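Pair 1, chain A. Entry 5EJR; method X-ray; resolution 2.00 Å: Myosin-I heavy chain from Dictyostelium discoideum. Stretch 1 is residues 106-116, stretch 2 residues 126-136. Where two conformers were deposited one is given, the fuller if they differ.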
# COMPACT_ATOMS: atom_id res chain seq x y z
N GLU A 106 10.35 -19.24 -18.51
CA GLU A 106 10.75 -20.35 -17.67
C GLU A 106 9.85 -20.50 -16.43
O GLU A 106 9.56 -21.63 -16.03
CB GLU A 106 12.23 -20.20 -17.30
CG GLU A 106 12.95 -21.54 -17.16
CD GLU A 106 12.74 -22.23 -15.82
OE1 GLU A 106 12.39 -21.54 -14.84
OE2 GLU A 106 12.95 -23.46 -15.76
N ILE A 107 9.40 -19.37 -15.85
CA ILE A 107 8.50 -19.40 -14.69
C ILE A 107 7.14 -19.97 -15.12
O ILE A 107 6.66 -20.90 -14.45
CB ILE A 107 8.41 -18.06 -13.90
CG1 ILE A 107 9.81 -17.68 -13.36
CG2 ILE A 107 7.41 -18.20 -12.73
CD1 ILE A 107 9.93 -16.27 -12.74
N TYR A 108 6.58 -19.48 -16.26
CA TYR A 108 5.29 -19.90 -16.84
C TYR A 108 5.29 -21.39 -17.23
O TYR A 108 4.31 -22.08 -16.99
CB TYR A 108 4.96 -19.07 -18.09
CG TYR A 108 4.17 -17.81 -17.81
CD1 TYR A 108 2.78 -17.83 -17.74
CD2 TYR A 108 4.82 -16.58 -17.70
CE1 TYR A 108 2.05 -16.66 -17.53
CE2 TYR A 108 4.10 -15.41 -17.45
CZ TYR A 108 2.72 -15.45 -17.38
OH TYR A 108 2.02 -14.28 -17.20
N CYS A 109 6.40 -21.88 -17.83
CA CYS A 109 6.58 -23.29 -18.21
C CYS A 109 6.68 -24.17 -16.98
O CYS A 109 6.01 -25.20 -16.96
CB CYS A 109 7.77 -23.47 -19.14
SG CYS A 109 7.58 -22.68 -20.76
N GLN A 110 7.43 -23.77 -15.93
CA GLN A 110 7.53 -24.57 -14.69
C GLN A 110 6.19 -24.71 -14.00
O GLN A 110 5.90 -25.77 -13.44
CB GLN A 110 8.51 -23.98 -13.67
CG GLN A 110 9.99 -24.09 -14.02
CD GLN A 110 10.87 -23.50 -12.92
OE1 GLN A 110 10.41 -22.94 -11.92
NE2 GLN A 110 12.17 -23.68 -13.07
N ALA A 111 5.39 -23.61 -13.98
CA ALA A 111 4.09 -23.59 -13.31
C ALA A 111 3.15 -24.51 -14.07
O ALA A 111 2.52 -25.37 -13.45
CB ALA A 111 3.54 -22.17 -13.25
N TYR A 112 3.09 -24.36 -15.41
CA TYR A 112 2.24 -25.15 -16.28
C TYR A 112 2.57 -26.65 -16.22
O TYR A 112 1.66 -27.47 -16.02
CB TYR A 112 2.23 -24.64 -17.73
CG TYR A 112 1.32 -25.50 -18.58
CD1 TYR A 112 -0.06 -25.36 -18.52
CD2 TYR A 112 1.84 -26.55 -19.34
CE1 TYR A 112 -0.91 -26.21 -19.23
CE2 TYR A 112 1.00 -27.41 -20.06
CZ TYR A 112 -0.37 -27.24 -19.99
OH TYR A 112 -1.19 -28.08 -20.70
N ARG A 113 3.85 -27.01 -16.40
CA ARG A 113 4.33 -28.40 -16.34
C ARG A 113 3.81 -29.08 -15.07
O ARG A 113 3.35 -30.22 -15.11
CB ARG A 113 5.88 -28.43 -16.37
CG ARG A 113 6.52 -29.69 -15.79
CD ARG A 113 7.88 -29.40 -15.22
NE ARG A 113 8.38 -30.48 -14.38
CZ ARG A 113 9.23 -31.42 -14.80
NH1 ARG A 113 9.63 -31.44 -16.06
NH2 ARG A 113 9.67 -32.34 -13.96
N GLN A 114 3.85 -28.36 -13.94
CA GLN A 114 3.42 -28.95 -12.68
C GLN A 114 1.89 -29.12 -12.55
O GLN A 114 1.44 -29.85 -11.67
CB GLN A 114 4.04 -28.19 -11.51
CG GLN A 114 5.56 -28.42 -11.38
CD GLN A 114 5.91 -29.84 -10.98
OE1 GLN A 114 6.15 -30.72 -11.81
NE2 GLN A 114 5.94 -30.09 -9.69
N THR A 115 1.11 -28.55 -13.49
CA THR A 115 -0.36 -28.71 -13.52
C THR A 115 -0.77 -29.89 -14.43
O THR A 115 -1.89 -30.37 -14.33
CB THR A 115 -1.07 -27.43 -14.01
OG1 THR A 115 -0.93 -27.31 -15.43
CG2 THR A 115 -0.62 -26.17 -13.31
N ASN A 116 0.12 -30.28 -15.36
CA ASN A 116 -0.11 -31.35 -16.34
C ASN A 116 0.25 -32.72 -15.76
O ASN A 116 1.41 -32.96 -15.44
CB ASN A 116 0.71 -31.05 -17.60
CG ASN A 116 0.13 -31.54 -18.90
OD1 ASN A 116 -1.08 -31.64 -19.09
ND2 ASN A 116 1.01 -31.76 -19.87
N LYS A 126 -3.66 -25.04 -7.63
CA LYS A 126 -2.70 -24.10 -7.06
C LYS A 126 -1.68 -23.68 -8.13
O LYS A 126 -1.22 -22.54 -8.14
CB LYS A 126 -1.98 -24.72 -5.85
CG LYS A 126 -2.78 -24.65 -4.55
CD LYS A 126 -2.17 -25.56 -3.50
CE LYS A 126 -2.86 -25.50 -2.16
NZ LYS A 126 -2.10 -26.24 -1.12
N GLY A 127 -1.37 -24.62 -9.03
CA GLY A 127 -0.49 -24.39 -10.17
C GLY A 127 -1.15 -23.40 -11.10
O GLY A 127 -0.51 -22.46 -11.56
N PHE A 128 -2.47 -23.57 -11.33
CA PHE A 128 -3.20 -22.60 -12.15
C PHE A 128 -3.40 -21.24 -11.43
O PHE A 128 -3.43 -20.21 -12.10
CB PHE A 128 -4.53 -23.16 -12.67
CG PHE A 128 -4.36 -24.16 -13.79
CD1 PHE A 128 -3.82 -23.76 -15.01
CD2 PHE A 128 -4.72 -25.49 -13.63
CE1 PHE A 128 -3.64 -24.69 -16.04
CE2 PHE A 128 -4.55 -26.41 -14.66
CZ PHE A 128 -4.01 -26.01 -15.86
N GLU A 129 -3.52 -21.24 -10.08
CA GLU A 129 -3.64 -20.01 -9.27
C GLU A 129 -2.37 -19.16 -9.45
O GLU A 129 -2.44 -17.93 -9.59
CB GLU A 129 -3.83 -20.34 -7.79
CG GLU A 129 -5.22 -20.85 -7.45
CD GLU A 129 -5.42 -21.27 -6.01
OE1 GLU A 129 -4.44 -21.71 -5.37
OE2 GLU A 129 -6.57 -21.18 -5.52
N LEU A 130 -1.21 -19.85 -9.50
CA LEU A 130 0.10 -19.22 -9.73
C LEU A 130 0.13 -18.62 -11.13
O LEU A 130 0.57 -17.49 -11.27
CB LEU A 130 1.25 -20.23 -9.51
CG LEU A 130 2.68 -19.83 -9.95
CD1 LEU A 130 3.16 -18.56 -9.25
CD2 LEU A 130 3.65 -20.93 -9.65
N ILE A 131 -0.42 -19.31 -12.14
CA ILE A 131 -0.46 -18.78 -13.52
C ILE A 131 -1.29 -17.49 -13.55
O ILE A 131 -0.91 -16.52 -14.22
CB ILE A 131 -0.96 -19.85 -14.52
CG1 ILE A 131 0.10 -20.97 -14.68
CG2 ILE A 131 -1.30 -19.22 -15.87
CD1 ILE A 131 -0.40 -22.30 -15.33
N TYR A 132 -2.41 -17.48 -12.80
CA TYR A 132 -3.25 -16.29 -12.70
C TYR A 132 -2.45 -15.10 -12.15
O TYR A 132 -2.50 -14.01 -12.73
CB TYR A 132 -4.47 -16.56 -11.80
CG TYR A 132 -5.16 -15.29 -11.37
CD1 TYR A 132 -6.01 -14.60 -12.24
CD2 TYR A 132 -4.93 -14.73 -10.12
CE1 TYR A 132 -6.61 -13.40 -11.87
CE2 TYR A 132 -5.53 -13.53 -9.74
CZ TYR A 132 -6.38 -12.87 -10.61
OH TYR A 132 -7.00 -11.70 -10.25
N PHE A 133 -1.74 -15.32 -11.02
CA PHE A 133 -0.94 -14.30 -10.33
C PHE A 133 0.28 -13.87 -11.13
O PHE A 133 0.71 -12.72 -11.00
CB PHE A 133 -0.59 -14.74 -8.90
CG PHE A 133 -1.76 -14.73 -7.94
CD1 PHE A 133 -2.49 -13.57 -7.72
CD2 PHE A 133 -2.10 -15.87 -7.22
CE1 PHE A 133 -3.58 -13.56 -6.83
CE2 PHE A 133 -3.19 -15.86 -6.33
CZ PHE A 133 -3.92 -14.71 -6.14
N LEU A 134 0.77 -14.73 -12.05
CA LEU A 134 1.85 -14.32 -12.94
C LEU A 134 1.23 -13.45 -14.02
O LEU A 134 1.77 -12.38 -14.33
CB LEU A 134 2.54 -15.52 -13.64
CG LEU A 134 3.29 -16.54 -12.78
CD1 LEU A 134 3.64 -17.77 -13.61
CD2 LEU A 134 4.56 -15.95 -12.21
N SER A 135 0.09 -13.90 -14.60
CA SER A 135 -0.58 -13.19 -15.70
C SER A 135 -1.07 -11.78 -15.33
O SER A 135 -1.19 -10.94 -16.22
CB SER A 135 -1.73 -14.03 -16.27
OG SER A 135 -2.81 -14.09 -15.37
N ILE A 136 -1.35 -11.51 -14.04
CA ILE A 136 -1.75 -10.17 -13.62
C ILE A 136 -0.53 -9.22 -13.51
O ILE A 136 -0.69 -8.01 -13.66
CB ILE A 136 -2.65 -10.13 -12.35
CG1 ILE A 136 -2.02 -10.87 -11.16
CG2 ILE A 136 -4.07 -10.64 -12.66
CD1 ILE A 136 -2.62 -10.55 -9.79

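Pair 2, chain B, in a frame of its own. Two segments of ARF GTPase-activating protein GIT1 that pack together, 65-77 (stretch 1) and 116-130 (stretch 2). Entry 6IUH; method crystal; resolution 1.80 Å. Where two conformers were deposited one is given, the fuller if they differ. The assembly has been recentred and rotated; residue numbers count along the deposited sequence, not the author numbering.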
# COMPACT_ATOMS: atom_id res chain seq x y z
N ALA B 65 10.34 -1.68 19.24
CA ALA B 65 9.94 -1.71 20.63
C ALA B 65 8.45 -1.39 20.77
O ALA B 65 7.76 -1.98 21.60
CB ALA B 65 10.76 -0.72 21.44
N LEU B 66 7.97 -0.47 19.94
CA LEU B 66 6.59 -0.01 20.04
C LEU B 66 5.61 -1.02 19.46
O LEU B 66 5.76 -1.46 18.32
CB LEU B 66 6.42 1.34 19.35
CG LEU B 66 7.04 2.56 20.04
CD1 LEU B 66 6.98 3.77 19.12
CD2 LEU B 66 6.35 2.85 21.36
N GLU B 67 4.61 -1.37 20.26
CA GLU B 67 3.55 -2.28 19.83
C GLU B 67 2.83 -1.80 18.56
O GLU B 67 2.57 -2.60 17.67
CB GLU B 67 2.55 -2.49 20.97
CG GLU B 67 1.66 -3.71 20.79
CD GLU B 67 2.36 -5.01 21.15
OE1 GLU B 67 3.56 -4.97 21.48
OE2 GLU B 67 1.70 -6.07 21.11
N PRO B 68 2.49 -0.49 18.47
CA PRO B 68 1.82 -0.09 17.23
C PRO B 68 2.70 -0.20 15.98
O PRO B 68 2.18 -0.45 14.90
CB PRO B 68 1.44 1.37 17.50
CG PRO B 68 1.39 1.49 18.97
CD PRO B 68 2.48 0.60 19.47
N VAL B 69 4.01 -0.00 16.12
CA VAL B 69 4.91 -0.18 14.99
C VAL B 69 4.94 -1.64 14.55
O VAL B 69 4.88 -1.94 13.35
CB VAL B 69 6.35 0.29 15.31
CG1 VAL B 69 7.27 0.03 14.12
CG2 VAL B 69 6.35 1.76 15.67
N ARG B 70 5.01 -2.56 15.52
CA ARG B 70 4.96 -3.99 15.22
C ARG B 70 3.70 -4.36 14.45
O ARG B 70 3.76 -5.08 13.45
CB ARG B 70 5.03 -4.81 16.51
CG ARG B 70 6.32 -4.64 17.31
CD ARG B 70 6.27 -5.46 18.59
NE ARG B 70 7.48 -5.28 19.40
CZ ARG B 70 7.68 -5.86 20.58
NH1 ARG B 70 6.75 -6.65 21.10
NH2 ARG B 70 8.80 -5.64 21.24
N SER B 71 2.57 -3.85 14.92
CA SER B 71 1.27 -4.14 14.30
C SER B 71 1.17 -3.56 12.89
O SER B 71 0.73 -4.24 11.96
CB SER B 71 0.13 -3.59 15.16
OG SER B 71 -1.13 -3.85 14.56
N SER B 72 1.56 -2.30 12.74
CA SER B 72 1.44 -1.63 11.45
C SER B 72 2.42 -2.20 10.43
O SER B 72 2.09 -2.32 9.24
CB SER B 72 1.66 -0.12 11.61
OG SER B 72 0.60 0.46 12.36
N LEU B 73 3.62 -2.57 10.87
CA LEU B 73 4.58 -3.19 9.97
C LEU B 73 4.08 -4.55 9.50
O LEU B 73 4.30 -4.93 8.35
CB LEU B 73 5.95 -3.34 10.63
CG LEU B 73 6.78 -2.06 10.69
CD1 LEU B 73 8.12 -2.32 11.37
CD2 LEU B 73 6.99 -1.49 9.30
N ARG B 74 3.40 -5.26 10.38
CA ARG B 74 2.83 -6.56 10.03
C ARG B 74 1.79 -6.40 8.93
O ARG B 74 1.78 -7.17 7.97
CB ARG B 74 2.21 -7.23 11.25
CG ARG B 74 1.76 -8.66 11.01
CD ARG B 74 1.32 -9.34 12.30
NE ARG B 74 2.36 -9.30 13.32
CZ ARG B 74 2.29 -8.57 14.43
NH1 ARG B 74 1.22 -7.83 14.67
NH2 ARG B 74 3.28 -8.60 15.31
N LEU B 75 0.93 -5.40 9.06
CA LEU B 75 -0.09 -5.14 8.06
C LEU B 75 0.52 -4.70 6.73
O LEU B 75 0.13 -5.18 5.66
CB LEU B 75 -1.07 -4.08 8.56
CG LEU B 75 -2.22 -3.73 7.62
CD1 LEU B 75 -3.05 -4.96 7.32
CD2 LEU B 75 -3.08 -2.64 8.25
N LEU B 76 1.48 -3.78 6.82
CA LEU B 76 2.20 -3.29 5.65
C LEU B 76 2.86 -4.42 4.86
O LEU B 76 2.67 -4.54 3.65
CB LEU B 76 3.27 -2.28 6.09
CG LEU B 76 4.02 -1.56 4.97
CD1 LEU B 76 3.13 -0.51 4.33
CD2 LEU B 76 5.32 -0.95 5.48
N ASN B 77 3.64 -5.24 5.56
CA ASN B 77 4.38 -6.33 4.91
C ASN B 77 3.46 -7.42 4.35
O ASN B 77 3.67 -7.90 3.24
CB ASN B 77 5.38 -6.94 5.89
CG ASN B 77 6.53 -6.01 6.22
OD1 ASN B 77 6.99 -5.26 5.36
ND2 ASN B 77 6.99 -6.05 7.46
N ALA B 116 -1.68 1.29 2.15
CA ALA B 116 -1.84 2.70 2.45
C ALA B 116 -2.27 2.92 3.90
O ALA B 116 -1.79 3.84 4.57
CB ALA B 116 -2.84 3.34 1.50
N LYS B 117 -3.18 2.07 4.38
CA LYS B 117 -3.66 2.14 5.76
C LYS B 117 -2.51 2.00 6.75
O LYS B 117 -2.36 2.81 7.67
CB LYS B 117 -4.70 1.06 6.02
CG LYS B 117 -5.43 1.17 7.36
CD LYS B 117 -6.45 0.05 7.50
CE LYS B 117 -7.33 0.23 8.72
NZ LYS B 117 -8.35 -0.84 8.80
N ALA B 118 -1.69 0.97 6.54
CA ALA B 118 -0.53 0.72 7.39
C ALA B 118 0.48 1.86 7.29
O ALA B 118 1.05 2.28 8.30
CB ALA B 118 0.12 -0.60 7.01
N ALA B 119 0.70 2.36 6.08
CA ALA B 119 1.66 3.44 5.86
C ALA B 119 1.23 4.69 6.62
O ALA B 119 2.05 5.34 7.26
CB ALA B 119 1.79 3.74 4.38
N LYS B 120 -0.06 5.00 6.55
CA LYS B 120 -0.63 6.13 7.29
C LYS B 120 -0.44 5.97 8.79
O LYS B 120 -0.08 6.92 9.49
CB LYS B 120 -2.12 6.28 6.97
CG LYS B 120 -2.76 7.52 7.59
CD LYS B 120 -4.28 7.48 7.45
CE LYS B 120 -4.86 6.27 8.18
NZ LYS B 120 -6.33 6.15 7.97
N GLN B 121 -0.68 4.76 9.30
CA GLN B 121 -0.52 4.49 10.72
C GLN B 121 0.92 4.74 11.15
O GLN B 121 1.16 5.34 12.20
CB GLN B 121 -0.92 3.05 11.04
CG GLN B 121 -2.41 2.79 10.91
CD GLN B 121 -2.77 1.31 10.99
OE1 GLN B 121 -1.91 0.46 11.16
NE2 GLN B 121 -4.06 1.01 10.85
N LEU B 122 1.87 4.30 10.33
CA LEU B 122 3.29 4.48 10.62
C LEU B 122 3.69 5.95 10.62
O LEU B 122 4.52 6.37 11.42
CB LEU B 122 4.13 3.71 9.60
CG LEU B 122 4.05 2.19 9.75
CD1 LEU B 122 4.66 1.49 8.54
CD2 LEU B 122 4.75 1.74 11.03
N VAL B 123 3.09 6.73 9.72
CA VAL B 123 3.31 8.17 9.69
C VAL B 123 2.83 8.80 10.99
O VAL B 123 3.53 9.62 11.59
CB VAL B 123 2.59 8.85 8.50
CG1 VAL B 123 2.63 10.36 8.64
CG2 VAL B 123 3.21 8.41 7.19
N THR B 124 1.64 8.40 11.42
CA THR B 124 1.04 8.92 12.65
C THR B 124 1.87 8.56 13.87
O THR B 124 2.14 9.42 14.72
CB THR B 124 -0.39 8.38 12.84
OG1 THR B 124 -1.23 8.86 11.78
CG2 THR B 124 -0.97 8.84 14.17
N ILE B 125 2.27 7.29 13.97
CA ILE B 125 3.09 6.82 15.08
C ILE B 125 4.37 7.63 15.20
O ILE B 125 4.74 8.08 16.29
CB ILE B 125 3.46 5.33 14.93
CG1 ILE B 125 2.22 4.45 15.03
CG2 ILE B 125 4.48 4.93 15.98
CD1 ILE B 125 2.44 3.05 14.49
N THR B 126 5.05 7.81 14.08
CA THR B 126 6.33 8.49 14.06
C THR B 126 6.19 9.94 14.53
O THR B 126 6.99 10.42 15.33
CB THR B 126 6.96 8.47 12.66
OG1 THR B 126 7.20 7.10 12.28
CG2 THR B 126 8.27 9.23 12.64
N THR B 127 5.16 10.62 14.04
CA THR B 127 4.95 12.02 14.37
C THR B 127 4.63 12.25 15.85
O THR B 127 5.09 13.23 16.44
CB THR B 127 3.80 12.62 13.53
OG1 THR B 127 4.04 12.36 12.14
CG2 THR B 127 3.69 14.12 13.75
N ARG B 128 3.86 11.35 16.45
CA ARG B 128 3.43 11.50 17.84
C ARG B 128 4.58 11.29 18.83
O ARG B 128 4.48 11.67 19.99
CB ARG B 128 2.29 10.54 18.15
CG ARG B 128 0.99 10.86 17.45
CD ARG B 128 -0.17 10.08 18.04
NE ARG B 128 -0.33 10.35 19.47
CZ ARG B 128 -1.05 11.36 19.96
NH1 ARG B 128 -1.66 12.20 19.14
NH2 ARG B 128 -1.14 11.53 21.28
N GLU B 129 5.65 10.67 18.37
CA GLU B 129 6.78 10.38 19.24
C GLU B 129 7.89 11.42 19.10
O GLU B 129 8.99 11.24 19.64
CB GLU B 129 7.34 8.99 18.96
CG GLU B 129 6.33 7.88 19.17
CD GLU B 129 5.87 7.77 20.61
OE1 GLU B 129 6.69 8.05 21.51
OE2 GLU B 129 4.70 7.41 20.83
N LYS B 130 7.60 12.50 18.39
CA LYS B 130 8.61 13.52 18.10
C LYS B 130 8.41 14.78 18.93
O LYS B 130 7.32 15.02 19.45
CB LYS B 130 8.61 13.86 16.60
CG LYS B 130 9.61 13.06 15.76
CD LYS B 130 9.75 11.62 16.27
CE LYS B 130 10.34 10.69 15.22
NZ LYS B 130 11.79 10.42 15.42

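In both pairs two helical segments pack side by side, running in nearly opposite directions: the angle between their N-to-C directions is 157° in pair 1 and 153° in pair 2, and the axes approach to 8.8 Å and 8.2 Å. The N, CA and C atoms of 14 central residues superpose with an RMSD of 0.4 Å. Both pairs place small residues where the backbones run close, at the matched positions A111(A) with S72(B) and G127(A) with A118(B); the closest CA atoms are those of T115(A) and G127(A) in pair 1, 5.5 Å apart, and of S72(B) and A118(B) in pair 2, 5.1 Å apart.

At the first of these, CA-to-CB points toward the partner helix in both pairs. The methyl of A111(A) is purely apolar: its CB lies 3.8 Å from CD2 of L130(A) and 3.9 Å from CG1 of I131(A). S72(B) adds one hydroxyl to the same small frame, and its side chain sits as a knob among A118(B), Q121(B), L122(B) and I125(B). Q121(B), which takes the place of L130(A), puts its OE1 2.8 Å from OG of S72(B), a separation suited to a hydrogen bond, although the hydroxyl proton has another acceptor within reach. Pair 1 has no hydrogen bond between its stretches; there the leucine meets a methyl, and apolar contact suffices.

The second small position shows how the neighbour opposite matters. CG2 of T115(A) lies 3.6 Å from C of G127(A), and an ideal CB on this glycine would fall 2.5 Å from that CG2, a clash. Absence of a side chain therefore makes room for the threonine. In pair 2 the matched residues are A118(B) and L76(B), and here a methyl fits: CB of A118(B) is 3.7 Å from CB of L76(B) and 3.4 Å from the backbone O of S72(B). The leucine also reaches onward, its CD2 4.0 Å from CD1 of L122(B). T115(A) remains compatible with its buried site because its OG1 donates to O of Y112(A) at 2.7 Å, while its CB lies over one face of the F128(A) ring, 4.0 Å from the centroid.

I131(A) and L122(B) match most closely among the larger residues, with side-chain centres 0.4 Å apart. Both begin sideways and bring their ends nearer the partner. L122(B) fills a hollow among V69(B), S72(B), L73(B) and L76(B); I131(A) meets A111(A), Y112(A) and T115(A).

Near the other end of the contact, L134(A) and I125(B) both point toward the opposing helix, but their surroundings differ in bulk. CD1 of L134(A) sits over a face of the Y108(A) ring, 4.2 Å from the centroid, where the flat aromatic surface accommodates a methyl. At the tyrosine's position pair 2 has V69(B), whose compact branch places CG2 3.7 Å from CG2 of I125(B). The neighbouring match pairs I107(A) with P68(B): CG2 of I107(A) touches CD2 of L134(A) at 3.7 Å, and CB of P68(B) approaches CD1 of I125(B) at 3.6 Å. Different apolar shapes thus cover equivalent ground on one backbone frame.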